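Local coordinates for extracellular solute-binding protein family 1 (Alicyclobacillus acidocaldarius subsp. acidocaldarius, PDB 4OVJ) that probably binds a solute outside the cell and hands it to an ABC-type transporter for uptake, at residues 47-50 / 56-59; 189-194 / 218-223. All coordinates share one frame; numbering follows the deposited sequence.

Overall arrangement
Contacts 1 and 2 lie on opposite sides of the chain's centre, their own centres about 47 Å apart and their nearest atoms about 33 Å apart, so they do not touch. They appear to lie in different lobes of the two-lobed periplasmic-binding-protein fold. Residues 47-50 and 56-59 form the helix-to-strand return of a beta-alpha-beta unit near the N-terminus, joined by a short connection. Residues 189-194 and 218-223 bring together two helices more distant in sequence, through buried aromatic rings. In this family the solute is generally held in the cleft between the lobes; contact 1 pairs a carboxylate hydrogen bond with apolar packing, while contact 2 is apolar packing alone.

Contact 1: residues 47-50 / 56-59; sequences AFEK and HIQT
E49 and I57 meet through a side chain to main chain hydrogen bond: I57 N donates to E49 OE2 at 2.9 Å, nearly straight at 170°. The donor is tilted 36° out of the carboxylate plane. E49 carries its CG anti to the carbonyl carbon (chi1 -71°) and runs extended beyond it, which lets the carboxylate span the gap from helix 35-51 to strand 55-61. The backbone of H56 and Q58 bonds to strand 25-31, whereas the N-H of I57 faces the other border of its strand, where the glutamate supplies the acceptor.

Two waters widen this link. One lies in the plane of the H56 ring at its edge, 2.7 Å from H56 ND1, and gives a weak bond to E49 OE2. The second donates to E49 OE1 at 3.1 Å and to I57 O at 3.3 Å, bridging two acceptors that need a donor between them.

Beneath the polar layer, F48 and I57 cross at about a right angle. F48 has CG anti to its backbone nitrogen, directing the ring toward the strand; F48 CD2 lies 3.6 Å from I57 CG1, and F48 CE2 is 3.8 Å from I57 CD1. F313 and F316 of helix 307-319 meet the F48 ring edge-to-face, continuing this apolar layer.

With an alanine here instead of E49, the I57 N-H would probably lose its acceptor on the helix, and both waters would be left without their carboxylate partner. Chemically, the beta-alpha-beta unit is closed by two unlike layers: an apolar one, in which the buried F48 ring meets I57, and a partly solvated one in which a carboxylate grips a main-chain N-H directly and reaches an imidazole and a carbonyl through water.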
ATOM      1  N   ALA A  47      -2.630 -26.589   1.977  1.00 11.65           N
ATOM      2  CA  ALA A  47      -1.758 -26.893   0.849  1.00 12.60           C
ATOM      3  C   ALA A  47      -0.333 -27.190   1.313  1.00 11.68           C
ATOM      4  O   ALA A  47       0.314 -28.137   0.831  1.00 13.02           O
ATOM      5  CB  ALA A  47      -1.786 -25.755  -0.157  1.00 11.56           C
ATOM      6  N   PHE A  48       0.152 -26.415   2.277  1.00 10.82           N
ATOM      7  CA  PHE A  48       1.483 -26.646   2.820  1.00 10.83           C
ATOM      8  C   PHE A  48       1.615 -28.022   3.465  1.00 11.13           C
ATOM      9  O   PHE A  48       2.603 -28.730   3.234  1.00 11.80           O
ATOM     10  CB  PHE A  48       1.854 -25.600   3.864  1.00  9.32           C
ATOM     11  CG  PHE A  48       3.183 -25.852   4.484  1.00  8.54           C
ATOM     12  CD1 PHE A  48       4.337 -25.536   3.807  1.00  8.98           C
ATOM     13  CD2 PHE A  48       3.283 -26.489   5.712  1.00  9.24           C
ATOM     14  CE1 PHE A  48       5.576 -25.777   4.366  1.00  9.52           C
ATOM     15  CE2 PHE A  48       4.519 -26.754   6.272  1.00  9.91           C
ATOM     16  CZ  PHE A  48       5.670 -26.398   5.598  1.00 10.03           C
ATOM     17  N   GLU A  49       0.649 -28.378   4.311  1.00 11.97           N
ATOM     18  CA  GLU A  49       0.703 -29.644   5.035  1.00 12.10           C
ATOM     19  C   GLU A  49       0.687 -30.858   4.082  1.00 12.92           C
ATOM     20  O   GLU A  49       1.260 -31.899   4.392  1.00 12.77           O
ATOM     21  CB  GLU A  49      -0.407 -29.720   6.094  1.00 13.93           C
ATOM     22  CG  GLU A  49      -0.150 -28.782   7.285  1.00 14.77           C
ATOM     23  CD  GLU A  49      -1.081 -29.038   8.475  1.00 17.31           C
ATOM     24  OE1 GLU A  49      -2.317 -29.000   8.287  1.00 22.53           O
ATOM     25  OE2 GLU A  49      -0.571 -29.266   9.609  1.00 15.60           O
ATOM     26  N   LYS A  50       0.038 -30.709   2.931  0.50 12.76           N
ATOM     27  CA  LYS A  50       0.075 -31.736   1.892  0.50 14.25           C
ATOM     28  C   LYS A  50       1.443 -31.782   1.206  0.50 14.08           C
ATOM     29  O   LYS A  50       1.978 -32.859   0.935  0.50 15.66           O
ATOM     30  CB  LYS A  50      -1.014 -31.473   0.852  0.50 16.19           C
ATOM     31  CG  LYS A  50      -0.934 -32.390  -0.357  0.50 20.61           C
ATOM     32  CD  LYS A  50      -2.167 -32.250  -1.236  0.50 25.46           C
ATOM     33  CE  LYS A  50      -2.119 -33.198  -2.424  0.50 29.64           C
ATOM     34  NZ  LYS A  50      -3.410 -33.210  -3.162  0.50 32.44           N
ATOM     35  N   HIS A  56       3.988 -30.375  10.609  1.00  7.80           N
ATOM     36  CA  HIS A  56       2.659 -29.963  11.008  1.00  8.31           C
ATOM     37  C   HIS A  56       2.638 -28.463  11.285  1.00  8.72           C
ATOM     38  O   HIS A  56       3.589 -27.902  11.846  1.00  9.59           O
ATOM     39  CB  HIS A  56       2.235 -30.640  12.300  1.00  9.08           C
ATOM     40  CG  HIS A  56       2.211 -32.134  12.250  1.00 10.13           C
ATOM     41  ND1 HIS A  56       1.429 -32.841  11.366  1.00 11.17           N
ATOM     42  CD2 HIS A  56       2.789 -33.050  13.056  1.00  9.76           C
ATOM     43  CE1 HIS A  56       1.567 -34.134  11.595  1.00 10.36           C
ATOM     44  NE2 HIS A  56       2.387 -34.284  12.616  1.00  9.07           N
ATOM     45  N   ILE A  57       1.545 -27.822  10.912  1.00  8.59           N
ATOM     46  CA  ILE A  57       1.298 -26.442  11.273  1.00  9.32           C
ATOM     47  C   ILE A  57       0.135 -26.389  12.257  1.00  9.56           C
ATOM     48  O   ILE A  57      -0.957 -26.902  11.985  1.00 12.25           O
ATOM     49  CB  ILE A  57       0.964 -25.580  10.044  1.00 10.01           C
ATOM     50  CG1 ILE A  57       2.080 -25.667   9.009  1.00 10.22           C
ATOM     51  CG2 ILE A  57       0.718 -24.137  10.472  1.00 10.94           C
ATOM     52  CD1 ILE A  57       3.426 -25.162   9.491  1.00 10.32           C
ATOM     53  N   GLN A  58       0.400 -25.785  13.414  1.00  9.02           N
ATOM     54  CA  GLN A  58      -0.614 -25.526  14.396  1.00  9.70           C
ATOM     55  C   GLN A  58      -0.962 -24.047  14.337  1.00  9.03           C
ATOM     56  O   GLN A  58      -0.198 -23.202  14.798  1.00  8.88           O
ATOM     57  CB  GLN A  58      -0.090 -25.921  15.769  1.00 11.07           C
ATOM     58  CG  GLN A  58      -1.075 -25.704  16.886  1.00 13.45           C
ATOM     59  CD  GLN A  58      -0.525 -26.131  18.231  1.00 15.68           C
ATOM     60  OE1 GLN A  58       0.310 -27.023  18.320  1.00 15.56           O
ATOM     61  NE2 GLN A  58      -0.998 -25.487  19.287  1.00 20.29           N
ATOM     62  N   THR A  59      -2.119 -23.723  13.767  1.00  9.54           N
ATOM     63  CA  THR A  59      -2.505 -22.324  13.641  1.00 10.47           C
ATOM     64  C   THR A  59      -2.969 -21.755  14.972  1.00 11.42           C
ATOM     65  O   THR A  59      -3.560 -22.459  15.796  1.00 13.26           O
ATOM     66  CB  THR A  59      -3.580 -22.114  12.568  1.00 11.94           C
ATOM     67  OG1 THR A  59      -4.754 -22.875  12.890  1.00 14.53           O
ATOM     68  CG2 THR A  59      -3.047 -22.532  11.218  1.00 13.52           C
TER
HETATM   69  O   HOH W   1       0.131 -32.015   9.127  1.00 16.20           O
HETATM   70  O   HOH W   2      -3.819 -27.607  10.571  1.00 48.22           O

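Contact 2: residues 189-194 / 218-223; sequences GYWARQ and LNYWAN
W191 and Y220 set their flat groups obliquely: the six-membered ring of the indole and the phenol ring have centroids 5.9 Å apart and planes inclined by 44°. The nearest approach is not ring to ring but from W191 CH2, the far corner of the indole, to Y220 CB at 4.2 Å, a loose apolar touch. H195, just past the end of the first helix, stacks on W191. Within its own helix, Y220 has a second aromatic companion. One face of the W221 indole receives Y220 CD2, 3.8 Å above the plane and offset toward the rim, while W221 CE2 sits in plane at the edge of the phenol ring.

Both residues that meet use the same first torsion. W191 places CG anti to the backbone nitrogen (chi1 -177°), and Y220 does likewise (chi1 178°); this first torsion carries each ring out toward the other helix. The contact between the segments is wholly apolar, and the polar ends of the rings are satisfied elsewhere: W191 NE1 by S216 OG, just before residues 218-223 on the same helix, and Y220 OH by the carbonyl oxygen of W160. The indole of W191 thus also holds to helix 211-226 through its nitrogen, which probably limits how far it can turn.

At their nearest, at W191 and L218, the two backbones are still 10.4 Å apart between CA atoms, so helix 185-194 and helix 211-226 are joined here by large side chains rather than by close backbone packing. Helix 160-174 completes the setting: W160 meets the W191 ring obliquely, and W163 and A164 touch Y220, making this a buried aromatic junction of three helices.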
ATOM      1  N   GLY A 189       1.827  12.839   0.598  1.00  6.30           N
ATOM      2  CA  GLY A 189       3.043  12.115   0.935  1.00  6.79           C
ATOM      3  C   GLY A 189       3.887  11.770  -0.284  1.00  6.73           C
ATOM      4  O   GLY A 189       5.099  11.905  -0.266  1.00  7.67           O
ATOM      5  N   TYR A 190       3.214  11.345  -1.342  1.00  6.47           N
ATOM      6  CA  TYR A 190       3.836  11.055  -2.630  1.00  6.87           C
ATOM      7  C   TYR A 190       4.512  12.300  -3.220  1.00  6.19           C
ATOM      8  O   TYR A 190       5.686  12.266  -3.571  1.00  6.42           O
ATOM      9  CB  TYR A 190       2.777  10.477  -3.572  1.00  6.67           C
ATOM     10  CG  TYR A 190       3.235  10.200  -4.976  1.00  7.13           C
ATOM     11  CD1 TYR A 190       3.959   9.058  -5.288  1.00  7.48           C
ATOM     12  CD2 TYR A 190       2.929  11.084  -6.003  1.00  7.77           C
ATOM     13  CE1 TYR A 190       4.372   8.820  -6.591  1.00  7.76           C
ATOM     14  CE2 TYR A 190       3.341  10.854  -7.298  1.00  8.14           C
ATOM     15  CZ  TYR A 190       4.051   9.717  -7.587  1.00  7.12           C
ATOM     16  OH  TYR A 190       4.463   9.492  -8.869  1.00  7.53           O
ATOM     17  N   TRP A 191       3.788  13.409  -3.262  1.00  6.16           N
ATOM     18  CA  TRP A 191       4.325  14.706  -3.684  1.00  6.79           C
ATOM     19  C   TRP A 191       5.514  15.155  -2.848  1.00  6.66           C
ATOM     20  O   TRP A 191       6.529  15.586  -3.388  1.00  6.37           O
ATOM     21  CB  TRP A 191       3.198  15.750  -3.617  1.00  7.01           C
ATOM     22  CG  TRP A 191       3.548  17.138  -4.075  1.00  7.69           C
ATOM     23  CD1 TRP A 191       4.158  18.105  -3.347  1.00  7.71           C
ATOM     24  CD2 TRP A 191       3.249  17.721  -5.348  1.00  7.99           C
ATOM     25  NE1 TRP A 191       4.274  19.256  -4.088  1.00  7.96           N
ATOM     26  CE2 TRP A 191       3.716  19.049  -5.319  1.00  7.73           C
ATOM     27  CE3 TRP A 191       2.601  17.256  -6.500  1.00  9.11           C
ATOM     28  CZ2 TRP A 191       3.576  19.917  -6.405  1.00  8.48           C
ATOM     29  CZ3 TRP A 191       2.471  18.123  -7.593  1.00 10.33           C
ATOM     30  CH2 TRP A 191       2.960  19.429  -7.532  1.00  9.73           C
ATOM     31  N   ALA A 192       5.386  15.053  -1.532  1.00  6.49           N
ATOM     32  CA  ALA A 192       6.460  15.460  -0.646  1.00  6.86           C
ATOM     33  C   ALA A 192       7.717  14.663  -0.937  1.00  7.02           C
ATOM     34  O   ALA A 192       8.803  15.232  -1.008  1.00  7.61           O
ATOM     35  CB  ALA A 192       6.072  15.291   0.804  1.00  7.38           C
ATOM     36  N   ARG A 193       7.567  13.354  -1.112  1.00  6.93           N
ATOM     37  CA  ARG A 193       8.719  12.486  -1.398  1.00  7.33           C
ATOM     38  C   ARG A 193       9.402  12.880  -2.713  1.00  7.38           C
ATOM     39  O   ARG A 193      10.628  12.859  -2.811  1.00  7.87           O
ATOM     40  CB  ARG A 193       8.300  11.023  -1.413  1.00  7.80           C
ATOM     41  CG  ARG A 193       8.097  10.432  -0.019  1.00  8.41           C
ATOM     42  CD  ARG A 193       7.315   9.132  -0.076  1.00  8.90           C
ATOM     43  NE  ARG A 193       7.871   8.152  -1.026  1.00  9.38           N
ATOM     44  CZ  ARG A 193       8.747   7.175  -0.749  1.00  9.66           C
ATOM     45  NH1 ARG A 193       9.237   6.990   0.473  1.00 10.68           N
ATOM     46  NH2 ARG A 193       9.151   6.364  -1.721  1.00 11.51           N
ATOM     47  N   GLN A 194       8.610  13.288  -3.707  1.00  7.53           N
ATOM     48  CA  GLN A 194       9.178  13.769  -4.970  1.00  8.30           C
ATOM     49  C   GLN A 194      10.028  15.025  -4.796  1.00  8.59           C
ATOM     50  O   GLN A 194      10.912  15.298  -5.603  1.00  9.23           O
ATOM     51  CB  GLN A 194       8.097  14.071  -5.983  1.00  8.04           C
ATOM     52  CG  GLN A 194       7.254  12.895  -6.372  1.00  8.13           C
ATOM     53  CD  GLN A 194       6.150  13.288  -7.312  1.00  8.58           C
ATOM     54  OE1 GLN A 194       5.459  14.287  -7.093  1.00  9.10           O
ATOM     55  NE2 GLN A 194       6.002  12.534  -8.391  1.00  9.54           N
ATOM     56  N   LEU A 218      -1.084  22.091  -3.254  1.00  7.58           N
ATOM     57  CA  LEU A 218      -2.427  22.662  -3.187  1.00  8.52           C
ATOM     58  C   LEU A 218      -2.749  23.509  -4.424  1.00  7.97           C
ATOM     59  O   LEU A 218      -3.864  23.456  -4.942  1.00  8.40           O
ATOM     60  CB  LEU A 218      -2.594  23.483  -1.918  1.00  9.27           C
ATOM     61  CG  LEU A 218      -2.530  22.716  -0.596  1.00 10.90           C
ATOM     62  CD1 LEU A 218      -2.513  23.731   0.529  1.00 12.23           C
ATOM     63  CD2 LEU A 218      -3.670  21.728  -0.426  1.00 12.48           C
ATOM     64  N   ASN A 219      -1.770  24.284  -4.890  1.00  7.89           N
ATOM     65  CA  ASN A 219      -1.952  25.122  -6.079  1.00  8.91           C
ATOM     66  C   ASN A 219      -2.157  24.325  -7.331  1.00  8.38           C
ATOM     67  O   ASN A 219      -2.922  24.742  -8.208  1.00  9.45           O
ATOM     68  CB  ASN A 219      -0.770  26.059  -6.276  1.00  9.14           C
ATOM     69  CG  ASN A 219      -0.886  27.315  -5.439  1.00 11.52           C
ATOM     70  OD1 ASN A 219      -1.989  27.745  -5.112  1.00 14.65           O
ATOM     71  ND2 ASN A 219       0.250  27.917  -5.100  1.00 12.21           N
ATOM     72  N   TYR A 220      -1.477  23.185  -7.427  1.00  8.21           N
ATOM     73  CA  TYR A 220      -1.630  22.310  -8.579  1.00  8.45           C
ATOM     74  C   TYR A 220      -3.085  21.910  -8.736  1.00  7.88           C
ATOM     75  O   TYR A 220      -3.670  22.085  -9.800  1.00  8.06           O
ATOM     76  CB  TYR A 220      -0.761  21.064  -8.431  1.00  8.59           C
ATOM     77  CG  TYR A 220      -0.909  20.082  -9.568  1.00  8.58           C
ATOM     78  CD1 TYR A 220      -0.237  20.282 -10.760  1.00  8.18           C
ATOM     79  CD2 TYR A 220      -1.735  18.962  -9.452  1.00  8.51           C
ATOM     80  CE1 TYR A 220      -0.373  19.401 -11.808  1.00  9.01           C
ATOM     81  CE2 TYR A 220      -1.863  18.063 -10.498  1.00  8.61           C
ATOM     82  CZ  TYR A 220      -1.176  18.290 -11.676  1.00  8.03           C
ATOM     83  OH  TYR A 220      -1.290  17.411 -12.725  1.00  8.13           O
ATOM     84  N   TRP A 221      -3.678  21.413  -7.658  1.00  8.09           N
ATOM     85  CA  TRP A 221      -5.080  20.985  -7.715  1.00  7.93           C
ATOM     86  C   TRP A 221      -6.037  22.168  -7.821  1.00  8.53           C
ATOM     87  O   TRP A 221      -7.044  22.079  -8.521  1.00  8.43           O
ATOM     88  CB  TRP A 221      -5.435  20.102  -6.521  1.00  8.67           C
ATOM     89  CG  TRP A 221      -4.649  18.824  -6.533  1.00  7.93           C
ATOM     90  CD1 TRP A 221      -3.511  18.557  -5.831  1.00  8.19           C
ATOM     91  CD2 TRP A 221      -4.909  17.666  -7.331  1.00  9.26           C
ATOM     92  NE1 TRP A 221      -3.051  17.299  -6.137  1.00  9.83           N
ATOM     93  CE2 TRP A 221      -3.901  16.728  -7.047  1.00  9.61           C
ATOM     94  CE3 TRP A 221      -5.912  17.326  -8.251  1.00  9.83           C
ATOM     95  CZ2 TRP A 221      -3.858  15.473  -7.648  1.00 10.52           C
ATOM     96  CZ3 TRP A 221      -5.867  16.080  -8.853  1.00 10.08           C
ATOM     97  CH2 TRP A 221      -4.854  15.169  -8.541  1.00 10.37           C
ATOM     98  N   ALA A 222      -5.710  23.278  -7.154  1.00  8.81           N
ATOM     99  CA  ALA A 222      -6.550  24.474  -7.250  1.00  9.69           C
ATOM    100  C   ALA A 222      -6.656  24.964  -8.695  1.00 10.33           C
ATOM    101  O   ALA A 222      -7.734  25.362  -9.133  1.00 10.62           O
ATOM    102  CB  ALA A 222      -6.040  25.574  -6.346  1.00 10.13           C
ATOM    103  N   ASN A 223      -5.552  24.895  -9.441  1.00  9.98           N
ATOM    104  CA  ASN A 223      -5.583  25.302 -10.846  1.00 11.41           C
ATOM    105  C   ASN A 223      -6.489  24.381 -11.668  1.00 11.96           C
ATOM    106  O   ASN A 223      -7.258  24.852 -12.509  1.00 14.66           O
ATOM    107  CB  ASN A 223      -4.183  25.404 -11.420  1.00 12.98           C
ATOM    108  CG  ASN A 223      -3.435  26.639 -10.929  1.00 15.86           C
ATOM    109  OD1 ASN A 223      -4.029  27.631 -10.499  1.00 20.69           O
ATOM    110  ND2 ASN A 223      -2.129  26.584 -10.999  1.00 21.05           N
TER